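Local coordinates for protein pseudopilin EpsI (Vibrio vulnificus, PDB 2RET) that probably takes part, as a minor pseudopilin of the type II secretion system, in moving proteases and toxins out of the periplasm, at residues Val8-Leu11 and Glu12-Phe16; Asp22-Met25 and Ala26-Met29; Thr58-Pro61 and Leu62-Ala65. The protein carries 2 engineered substitutions. All blocks are in the same frame, centred on the assembly; numbering follows the deposited sequence. Where two conformers were deposited one is given.

Contacts 1 and 2 are two places on one helix, 8-30, with centres about 20 Å apart and nearest atoms about 7 Å apart. Contact 1 is near its start, towards the outside of the chain, and contact 2 is near its end, closer to the chain's centre. Contact 3 spans the loop and the first residues of strand 63-71, its centre about 19 Å from that of contact 2 and about 33 Å from that of contact 1; contacts 1 and 3 lie on opposite sides of the chain's centre. None of the three touches another. All meet partner chains: EpsJ reaches every one of them, and contact 3 also faces a second copy of EpsI.

Contact 1: residues Val8-Leu11 and Glu12-Phe16; sequences VGYL and EQKMF
Val-8 and Glu-12 meet one turn apart at the start of helix 8-30, the periplasmic remnant of the long pilin helix in this soluble fragment. The backbone joins them first: Glu-12 N donates to Val-8 O at 2.8 Å. The Glu-12 side chain can then be followed outwards. Its CB touches Gly-9 O, and CG, set beside the backbone N by a chi1 of -74°, lies 3.4 Å from Val-8 O. From there the chain is extended, and CD and the carboxylate run back alongside Val-8 in the same direction. At the tip OE2 comes to 3.6 Å from Val-8 CG2, while OE1 approaches Gly-9 CA. The polar end has a partner in another chain, since OE2 is hydrogen-bonded to the hydroxyl of Tyr-158 of EpsJ.

A second pair runs along another face. Tyr-10 and Lys-14 run alongside each other; CD of Lys-14 meets the phenol obliquely, 3.7 Å from Tyr-10 CZ and 3.4 Å from Tyr-10 OH. The lysine chain starts anti to its backbone N (chi1 -152°) and bends at its last two torsions, which leaves a methylene and not the ammonium group against the tyrosine. Between these faces Leu-11 O receives Met-15 N at 3.1 Å. Leu-11, Glu-12 and Met-15 all pack on Leu-18 of EpsJ.

Chemically, the Glu-12 side chain divides its contacts: its methylenes lie against backbone carbonyls of its own helix, while its carboxylate reaches the partner chain. The bond to Tyr-158 would help hold that carboxylate at the EpsI-EpsJ interface, with the Val-8 methyl alongside.

Contact 2: residues Asp22-Met25 and Ala26-Met29; sequences DNQM and AMVM
Asp-22 to Met-25 hand their carbonyls to Ala-26 to Met-29 in an unbroken run of alpha-helical bonds. Ala-26 N binds Asp-22 O at 3.1 Å, Met-27 N binds Asn-23 O, Val-28 N binds Gln-24 O, and Met-29 N binds Met-25 O at 2.9 Å. Every backbone N-H of the later segment is therefore satisfied inside the helix. Side-chain carbons gather round the same acceptors: Ala-26 CB rests 3.5 Å from Asp-22 O, Met-27 CG comes to 3.3 Å from Asn-23 O, and Val-28 CG2 to 3.4 Å from Gln-24 O. In Val-28 the CG2 branch stands beside the backbone N (CG1 takes the position anti to it, chi1 174°), and this brings CG2 back to the Gln-24 carbonyl.

The amides look outwards for their partners. Asn-23 ND2 is hydrogen-bonded to Glu-42 OE2 and to Ala-162 O of EpsJ, whereas its OD1 accepts from Arg-163 NH2 and Thr-164 N of that same EpsJ chain. Both ends of the amide are engaged, which should set its rotation and satisfies its buried OD1 and ND2. Gln-24 NE2 binds the other carboxylate oxygen, Glu-42 OE1, so one glutamate gathers two neighbouring amides; Gln-24 OE1 merely lies 4.1 Å from the CG of Met-27, the two chains crossing at a slant.

Met-25 and Met-29, both selenomethionine, bring their CG atoms to 4.2 Å, although Met-25 has two conformers and this approach is less certain. Met-29 and Val-28 both touch Phe-66, and Met-29 also reaches Val-86. The arrangement is that of the pilin-like fold, with one long helix laid on a four-stranded antiparallel sheet and other parts of the helix in contact with EpsJ chains.

Contact 3: residues Thr58-Pro61 and Leu62-Ala65; sequences TTQP and LLKA
This is the beta-hairpin connection of the pilin-like sheet, where strand 47-56 turns back into strand 63-71. Thr-58 to Pro-61 form the loop, and Leu-62 leads into the strand, which begins at Leu-63. Because the chain doubles back, Thr-58 comes to face Leu-63 and Ala-65. Its CG2 lies beside the backbone N and presses on the returning strand, 3.5 Å from Leu-63 O and 4.2 Å from Ala-65 CB. The methyl thus lies against the returning strand, and the hydroxyl bonds within the loop.

Further round, Gln-60 turns its CB towards the strand. Its CG stands between the backbone N and the carbonyl carbon (chi1 76°), and the extended chain runs back under the bend, with CG 3.8 Å from Leu-62 N and CD 3.9 Å from Leu-63 N. The glutamine lies roughly perpendicular to Leu-62 and passes Leu-63 at a shallower angle. Next to it the proline ring and the Leu-62 side chain run alongside each other: Pro-61 CG and Leu-62 CD2 are 4.0 Å apart, an apolar contact between ring and leucine tip.

The loop is also an assembly surface. In a second copy of EpsI, Tyr-85 packs on Pro-61 and Leu-62, and Gln-60 of each copy packs on Leu-63 of the other; Phe-80 of one EpsJ chain packs on Leu-62 and Leu-63, and that of another on Leu-63. Within the chain, the Ser-88 hydroxyl is shared between Pro-61 O and Leu-62 O, linking the bend to the residue just after strand 80-87.

Inside the loop, Thr-58 OG1 donates to Gln-60 O at 2.9 Å, in the carbonyl plane and on a lone pair, with a C=O...donor angle of 145°.

Contact 1: residues Val8-Leu11 and Glu12-Phe16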
ATOM      1  N   VAL A   8       0.899 -37.307 -22.627  1.00 17.64           N
ATOM      2  CA  VAL A   8       1.411 -37.136 -21.254  1.00 16.98           C
ATOM      3  C   VAL A   8       2.941 -36.847 -21.171  1.00 16.23           C
ATOM      4  O   VAL A   8       3.342 -36.049 -20.348  1.00 15.69           O
ATOM      5  CB  VAL A   8       0.905 -38.243 -20.248  1.00 16.65           C
ATOM      6  CG1 VAL A   8       0.740 -39.602 -20.900  1.00 16.89           C
ATOM      7  CG2 VAL A   8       1.808 -38.327 -19.036  1.00 16.86           C
ATOM      8  N   GLY A   9       3.766 -37.461 -22.018  1.00 16.09           N
ATOM      9  CA  GLY A   9       5.211 -37.189 -22.063  1.00 16.27           C
ATOM     10  C   GLY A   9       5.541 -35.716 -22.316  1.00 17.09           C
ATOM     11  O   GLY A   9       6.431 -35.142 -21.678  1.00 15.75           O
ATOM     12  N   TYR A  10       4.806 -35.103 -23.247  1.00 17.51           N
ATOM     13  CA  TYR A  10       4.954 -33.674 -23.559  1.00 17.97           C
ATOM     14  C   TYR A  10       4.474 -32.768 -22.418  1.00 16.86           C
ATOM     15  O   TYR A  10       5.124 -31.776 -22.110  1.00 15.44           O
ATOM     16  CB  TYR A  10       4.219 -33.350 -24.859  1.00 19.73           C
ATOM     17  CG  TYR A  10       3.668 -31.945 -24.963  1.00 22.16           C
ATOM     18  CD1 TYR A  10       4.493 -30.871 -25.260  1.00 23.47           C
ATOM     19  CD2 TYR A  10       2.295 -31.699 -24.799  1.00 25.82           C
ATOM     20  CE1 TYR A  10       3.977 -29.572 -25.373  1.00 25.61           C
ATOM     21  CE2 TYR A  10       1.763 -30.397 -24.904  1.00 26.30           C
ATOM     22  CZ  TYR A  10       2.613 -29.339 -25.187  1.00 26.61           C
ATOM     23  OH  TYR A  10       2.103 -28.059 -25.299  1.00 26.67           O
ATOM     24  N   LEU A  11       3.345 -33.131 -21.806  1.00 16.17           N
ATOM     25  CA  LEU A  11       2.794 -32.431 -20.641  1.00 15.78           C
ATOM     26  C   LEU A  11       3.732 -32.477 -19.454  1.00 15.26           C
ATOM     27  O   LEU A  11       3.917 -31.451 -18.761  1.00 15.09           O
ATOM     28  CB  LEU A  11       1.423 -32.994 -20.271  1.00 16.25           C
ATOM     29  CG  LEU A  11       0.342 -32.585 -21.288  1.00 18.10           C
ATOM     30  CD1 LEU A  11      -0.974 -33.385 -21.169  1.00 17.93           C
ATOM     31  CD2 LEU A  11       0.080 -31.052 -21.189  1.00 19.08           C
ATOM     32  N   GLU A  12       4.361 -33.637 -19.230  1.00 14.03           N
ATOM     33  CA  GLU A  12       5.429 -33.720 -18.238  1.00 14.03           C
ATOM     34  C   GLU A  12       6.535 -32.702 -18.486  1.00 14.04           C
ATOM     35  O   GLU A  12       6.858 -31.938 -17.593  1.00 12.47           O
ATOM     36  CB  GLU A  12       6.054 -35.116 -18.171  1.00 13.72           C
ATOM     37  CG  GLU A  12       5.172 -36.123 -17.491  1.00 14.15           C
ATOM     38  CD  GLU A  12       5.598 -37.552 -17.727  1.00 13.98           C
ATOM     39  OE1 GLU A  12       6.656 -37.791 -18.367  1.00 14.68           O
ATOM     40  OE2 GLU A  12       4.875 -38.450 -17.251  1.00 15.48           O
ATOM     41  N   GLN A  13       7.127 -32.735 -19.686  1.00 14.01           N
ATOM     42  CA  GLN A  13       8.197 -31.809 -20.068  1.00 15.26           C
ATOM     43  C   GLN A  13       7.831 -30.340 -19.811  1.00 14.79           C
ATOM     44  O   GLN A  13       8.623 -29.586 -19.283  1.00 13.86           O
ATOM     45  CB  GLN A  13       8.563 -31.954 -21.561  1.00 15.80           C
ATOM     46  CG  GLN A  13       9.208 -33.291 -21.958  1.00 18.99           C
ATOM     47  CD  GLN A  13      10.578 -33.522 -21.301  1.00 20.79           C
ATOM     48  OE1 GLN A  13      10.676 -34.176 -20.260  1.00 20.14           O
ATOM     49  NE2 GLN A  13      11.638 -33.002 -21.926  1.00 21.71           N
ATOM     50  N   LYS A  14       6.619 -29.963 -20.191  1.00 14.63           N
ATOM     51  CA  LYS A  14       6.122 -28.593 -20.040  1.00 15.54           C
ATOM     52  C   LYS A  14       5.999 -28.127 -18.549  1.00 15.38           C
ATOM     53  O   LYS A  14       6.395 -27.032 -18.174  1.00 14.22           O
ATOM     54  CB  LYS A  14       4.767 -28.498 -20.738  1.00 15.53           C
ATOM     55  CG  LYS A  14       4.432 -27.152 -21.258  1.00 18.43           C
ATOM     56  CD  LYS A  14       3.232 -27.208 -22.222  1.00 23.16           C
ATOM     57  CE  LYS A  14       1.897 -27.171 -21.459  1.00 25.49           C
ATOM     58  NZ  LYS A  14       1.436 -25.750 -21.169  1.00 26.69           N
HETATM   59  N   MSE A  15       5.469 -29.002 -17.719  1.00 15.28           N
HETATM   60  CA  MSE A  15       5.262 -28.730 -16.331  1.00 16.14           C
HETATM   61  C   MSE A  15       6.588 -28.678 -15.562  1.00 15.28           C
HETATM   62  O   MSE A  15       6.808 -27.786 -14.760  1.00 15.56           O
HETATM   63  CB  MSE A  15       4.370 -29.833 -15.759  1.00 16.80           C
HETATM   64  CG  MSE A  15       4.073 -29.687 -14.291  1.00 21.45           C
HETATM   65 SE   MSE A  15       2.790 -31.020 -13.682  1.00 35.64          SE
HETATM   66  CE  MSE A  15       1.922 -31.569 -15.379  1.00 25.72           C
ATOM     67  N   PHE A  16       7.451 -29.630 -15.822  1.00 13.42           N
ATOM     68  CA  PHE A  16       8.727 -29.675 -15.161  1.00 13.54           C
ATOM     69  C   PHE A  16       9.693 -28.581 -15.612  1.00 13.74           C
ATOM     70  O   PHE A  16      10.354 -28.007 -14.752  1.00 14.02           O
ATOM     71  CB  PHE A  16       9.361 -31.048 -15.298  1.00 12.93           C
ATOM     72  CG  PHE A  16       8.536 -32.162 -14.691  1.00 13.86           C
ATOM     73  CD1 PHE A  16       7.838 -31.981 -13.500  1.00 12.06           C
ATOM     74  CD2 PHE A  16       8.482 -33.413 -15.304  1.00 13.95           C
ATOM     75  CE1 PHE A  16       7.086 -32.999 -12.961  1.00 14.00           C
ATOM     76  CE2 PHE A  16       7.743 -34.442 -14.750  1.00 11.04           C
ATOM     77  CZ  PHE A  16       7.047 -34.245 -13.591  1.00 11.87           C
TER

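Contact 2: residues Asp22-Met25 and Ala26-Met29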
ATOM      1  N   ASP A  22      10.472 -21.127 -12.912  1.00 14.52           N
ATOM      2  CA  ASP A  22      10.067 -20.484 -11.677  1.00 15.10           C
ATOM      3  C   ASP A  22      11.168 -20.453 -10.627  1.00 14.09           C
ATOM      4  O   ASP A  22      11.316 -19.457  -9.940  1.00 13.65           O
ATOM      5  CB  ASP A  22       8.808 -21.122 -11.094  1.00 15.04           C
ATOM      6  CG  ASP A  22       7.523 -20.671 -11.799  1.00 20.04           C
ATOM      7  OD1 ASP A  22       7.555 -19.672 -12.578  1.00 24.93           O
ATOM      8  OD2 ASP A  22       6.466 -21.337 -11.597  1.00 23.66           O
ATOM      9  N   ASN A  23      11.901 -21.546 -10.484  1.00 14.01           N
ATOM     10  CA  ASN A  23      12.995 -21.621  -9.512  1.00 13.40           C
ATOM     11  C   ASN A  23      14.102 -20.662  -9.873  1.00 13.17           C
ATOM     12  O   ASN A  23      14.676 -20.017  -8.997  1.00 13.02           O
ATOM     13  CB  ASN A  23      13.550 -23.058  -9.386  1.00 13.38           C
ATOM     14  CG  ASN A  23      12.529 -24.046  -8.752  1.00 12.52           C
ATOM     15  OD1 ASN A  23      11.569 -23.632  -8.103  1.00  6.82           O
ATOM     16  ND2 ASN A  23      12.753 -25.340  -8.942  1.00  6.41           N
ATOM     17  N   GLN A  24      14.403 -20.548 -11.158  1.00 13.56           N
ATOM     18  CA  GLN A  24      15.436 -19.622 -11.578  1.00 13.31           C
ATOM     19  C   GLN A  24      14.985 -18.145 -11.586  1.00 14.18           C
ATOM     20  O   GLN A  24      15.815 -17.298 -11.302  1.00 12.94           O
ATOM     21  CB  GLN A  24      16.080 -20.061 -12.884  1.00 13.63           C
ATOM     22  CG  GLN A  24      16.709 -21.459 -12.794  1.00 12.69           C
ATOM     23  CD  GLN A  24      17.719 -21.584 -11.692  1.00 14.27           C
ATOM     24  OE1 GLN A  24      18.485 -20.663 -11.443  1.00 15.46           O
ATOM     25  NE2 GLN A  24      17.731 -22.731 -11.012  1.00 14.10           N
HETATM   26  N   MSE A  25      13.699 -17.848 -11.864  1.00 14.44           N
HETATM   27  CA  MSE A  25      13.168 -16.483 -11.710  0.50 15.40           C
HETATM   28  C   MSE A  25      13.342 -16.008 -10.271  1.00 14.64           C
HETATM   29  O   MSE A  25      13.744 -14.887 -10.037  1.00 13.39           O
HETATM   30  CB  MSE A  25      11.674 -16.371 -12.081  0.50 16.56           C
HETATM   31  CG  MSE A  25      10.989 -15.098 -11.489  0.50 20.80           C
HETATM   32 SE   MSE A  25       9.107 -14.822 -11.944  0.50 33.44          SE
HETATM   33  CE  MSE A  25       8.389 -16.616 -11.498  0.50 30.70           C
ATOM     34  N   ALA A  26      13.009 -16.887  -9.324  1.00 13.68           N
ATOM     35  CA  ALA A  26      13.135 -16.613  -7.902  1.00 13.07           C
ATOM     36  C   ALA A  26      14.585 -16.252  -7.523  1.00 12.17           C
ATOM     37  O   ALA A  26      14.826 -15.266  -6.846  1.00  8.96           O
ATOM     38  CB  ALA A  26      12.621 -17.802  -7.095  1.00 12.61           C
HETATM   39  N   MSE A  27      15.545 -17.023  -8.027  1.00 13.75           N
HETATM   40  CA  MSE A  27      16.977 -16.721  -7.787  1.00 15.19           C
HETATM   41  C   MSE A  27      17.411 -15.365  -8.328  1.00 14.00           C
HETATM   42  O   MSE A  27      18.136 -14.658  -7.663  1.00 12.88           O
HETATM   43  CB  MSE A  27      17.868 -17.833  -8.328  1.00 16.44           C
HETATM   44  CG  MSE A  27      17.548 -19.192  -7.690  1.00 22.35           C
HETATM   45 SE   MSE A  27      17.728 -19.239  -5.728  1.00 36.51          SE
HETATM   46  CE  MSE A  27      16.339 -18.087  -4.997  1.00 32.84           C
ATOM     47  N   VAL A  28      16.957 -15.015  -9.527  1.00 13.94           N
ATOM     48  CA  VAL A  28      17.228 -13.693 -10.091  1.00 14.22           C
ATOM     49  C   VAL A  28      16.621 -12.619  -9.195  1.00 14.52           C
ATOM     50  O   VAL A  28      17.292 -11.656  -8.860  1.00 12.67           O
ATOM     51  CB  VAL A  28      16.674 -13.511 -11.542  1.00 14.84           C
ATOM     52  CG1 VAL A  28      16.878 -12.033 -12.006  1.00 14.75           C
ATOM     53  CG2 VAL A  28      17.317 -14.518 -12.534  1.00 12.04           C
HETATM   54  N   MSE A  29      15.363 -12.813  -8.800  1.00 15.59           N
HETATM   55  CA  MSE A  29      14.641 -11.860  -7.921  1.00 17.16           C
HETATM   56  C   MSE A  29      15.279 -11.592  -6.531  1.00 16.62           C
HETATM   57  O   MSE A  29      15.186 -10.485  -6.041  1.00 16.58           O
HETATM   58  CB  MSE A  29      13.191 -12.308  -7.722  1.00 18.25           C
HETATM   59  CG  MSE A  29      12.295 -12.073  -8.905  1.00 21.99           C
HETATM   60 SE   MSE A  29      12.357 -10.235  -9.572  1.00 32.92          SE
HETATM   61  CE  MSE A  29      11.042 -10.576 -11.023  1.00 28.30           C
TER

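Contact 3: residues Thr58-Pro61 and Leu62-Ala65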
ATOM      1  N   THR A  58      15.094  -2.440 -22.752  1.00 23.88           N
ATOM      2  CA  THR A  58      13.833  -1.749 -22.541  1.00 24.57           C
ATOM      3  C   THR A  58      13.921  -0.314 -23.115  1.00 24.76           C
ATOM      4  O   THR A  58      15.014   0.225 -23.330  1.00 24.75           O
ATOM      5  CB  THR A  58      13.421  -1.761 -21.037  1.00 24.58           C
ATOM      6  OG1 THR A  58      14.131  -0.741 -20.325  1.00 26.32           O
ATOM      7  CG2 THR A  58      13.704  -3.109 -20.391  1.00 23.89           C
ATOM      8  N   THR A  59      12.762   0.271 -23.393  1.00 25.07           N
ATOM      9  CA  THR A  59      12.673   1.627 -23.943  1.00 25.40           C
ATOM     10  C   THR A  59      12.114   2.582 -22.886  1.00 25.53           C
ATOM     11  O   THR A  59      11.372   3.515 -23.199  1.00 25.87           O
ATOM     12  CB  THR A  59      11.789   1.650 -25.216  1.00 25.38           C
ATOM     13  OG1 THR A  59      12.225   0.622 -26.112  1.00 25.41           O
ATOM     14  CG2 THR A  59      11.846   3.024 -25.936  1.00 25.79           C
ATOM     15  N   GLN A  60      12.485   2.337 -21.633  1.00 25.70           N
ATOM     16  CA  GLN A  60      12.069   3.165 -20.519  1.00 25.82           C
ATOM     17  C   GLN A  60      13.039   2.969 -19.359  1.00 25.69           C
ATOM     18  O   GLN A  60      13.762   1.962 -19.319  1.00 25.19           O
ATOM     19  CB  GLN A  60      10.673   2.771 -20.068  1.00 26.14           C
ATOM     20  CG  GLN A  60      10.648   1.466 -19.269  1.00 27.50           C
ATOM     21  CD  GLN A  60       9.345   1.238 -18.565  1.00 29.60           C
ATOM     22  OE1 GLN A  60       8.855   0.121 -18.529  1.00 32.36           O
ATOM     23  NE2 GLN A  60       8.762   2.299 -18.008  1.00 30.92           N
ATOM     24  N   PRO A  61      13.044   3.915 -18.399  1.00 25.69           N
ATOM     25  CA  PRO A  61      13.993   3.839 -17.299  1.00 25.74           C
ATOM     26  C   PRO A  61      13.422   3.197 -16.037  1.00 25.65           C
ATOM     27  O   PRO A  61      14.159   3.029 -15.058  1.00 25.56           O
ATOM     28  CB  PRO A  61      14.303   5.316 -17.030  1.00 25.57           C
ATOM     29  CG  PRO A  61      12.998   6.010 -17.303  1.00 25.63           C
ATOM     30  CD  PRO A  61      12.201   5.120 -18.267  1.00 25.62           C
ATOM     31  N   LEU A  62      12.133   2.854 -16.045  1.00 25.43           N
ATOM     32  CA  LEU A  62      11.459   2.447 -14.810  1.00 25.13           C
ATOM     33  C   LEU A  62      11.621   0.935 -14.516  1.00 24.86           C
ATOM     34  O   LEU A  62      11.888   0.532 -13.382  1.00 24.38           O
ATOM     35  CB  LEU A  62       9.979   2.869 -14.829  1.00 24.80           C
ATOM     36  CG  LEU A  62       9.626   4.331 -15.131  1.00 24.04           C
ATOM     37  CD1 LEU A  62       8.143   4.553 -14.959  1.00 22.63           C
ATOM     38  CD2 LEU A  62      10.416   5.317 -14.270  1.00 22.98           C
ATOM     39  N   LEU A  63      11.475   0.100 -15.535  1.00 24.86           N
ATOM     40  CA  LEU A  63      11.523  -1.334 -15.322  1.00 24.23           C
ATOM     41  C   LEU A  63      12.641  -1.992 -16.097  1.00 24.98           C
ATOM     42  O   LEU A  63      12.858  -1.678 -17.262  1.00 25.30           O
ATOM     43  CB  LEU A  63      10.203  -1.969 -15.719  1.00 23.59           C
ATOM     44  CG  LEU A  63       8.941  -1.448 -15.040  1.00 22.84           C
ATOM     45  CD1 LEU A  63       7.745  -2.185 -15.616  1.00 20.53           C
ATOM     46  CD2 LEU A  63       8.999  -1.546 -13.515  1.00 20.72           C
ATOM     47  N   LYS A  64      13.330  -2.929 -15.441  1.00 25.47           N
ATOM     48  CA  LYS A  64      14.253  -3.846 -16.107  1.00 25.67           C
ATOM     49  C   LYS A  64      13.520  -5.160 -16.371  1.00 25.19           C
ATOM     50  O   LYS A  64      12.577  -5.513 -15.658  1.00 26.19           O
ATOM     51  CB  LYS A  64      15.511  -4.072 -15.251  1.00 25.92           C
ATOM     52  CG  LYS A  64      16.229  -2.786 -14.914  1.00 27.53           C
ATOM     53  CD  LYS A  64      17.551  -3.011 -14.199  1.00 31.48           C
ATOM     54  CE  LYS A  64      17.382  -3.345 -12.719  1.00 33.04           C
ATOM     55  NZ  LYS A  64      18.640  -3.054 -11.984  1.00 33.96           N
ATOM     56  N   ALA A  65      13.912  -5.850 -17.430  1.00 23.60           N
ATOM     57  CA  ALA A  65      13.269  -7.090 -17.813  1.00 22.78           C
ATOM     58  C   ALA A  65      14.344  -8.159 -17.986  1.00 21.63           C
ATOM     59  O   ALA A  65      15.478  -7.858 -18.288  1.00 20.38           O
ATOM     60  CB  ALA A  65      12.468  -6.914 -19.102  1.00 22.04           C
TER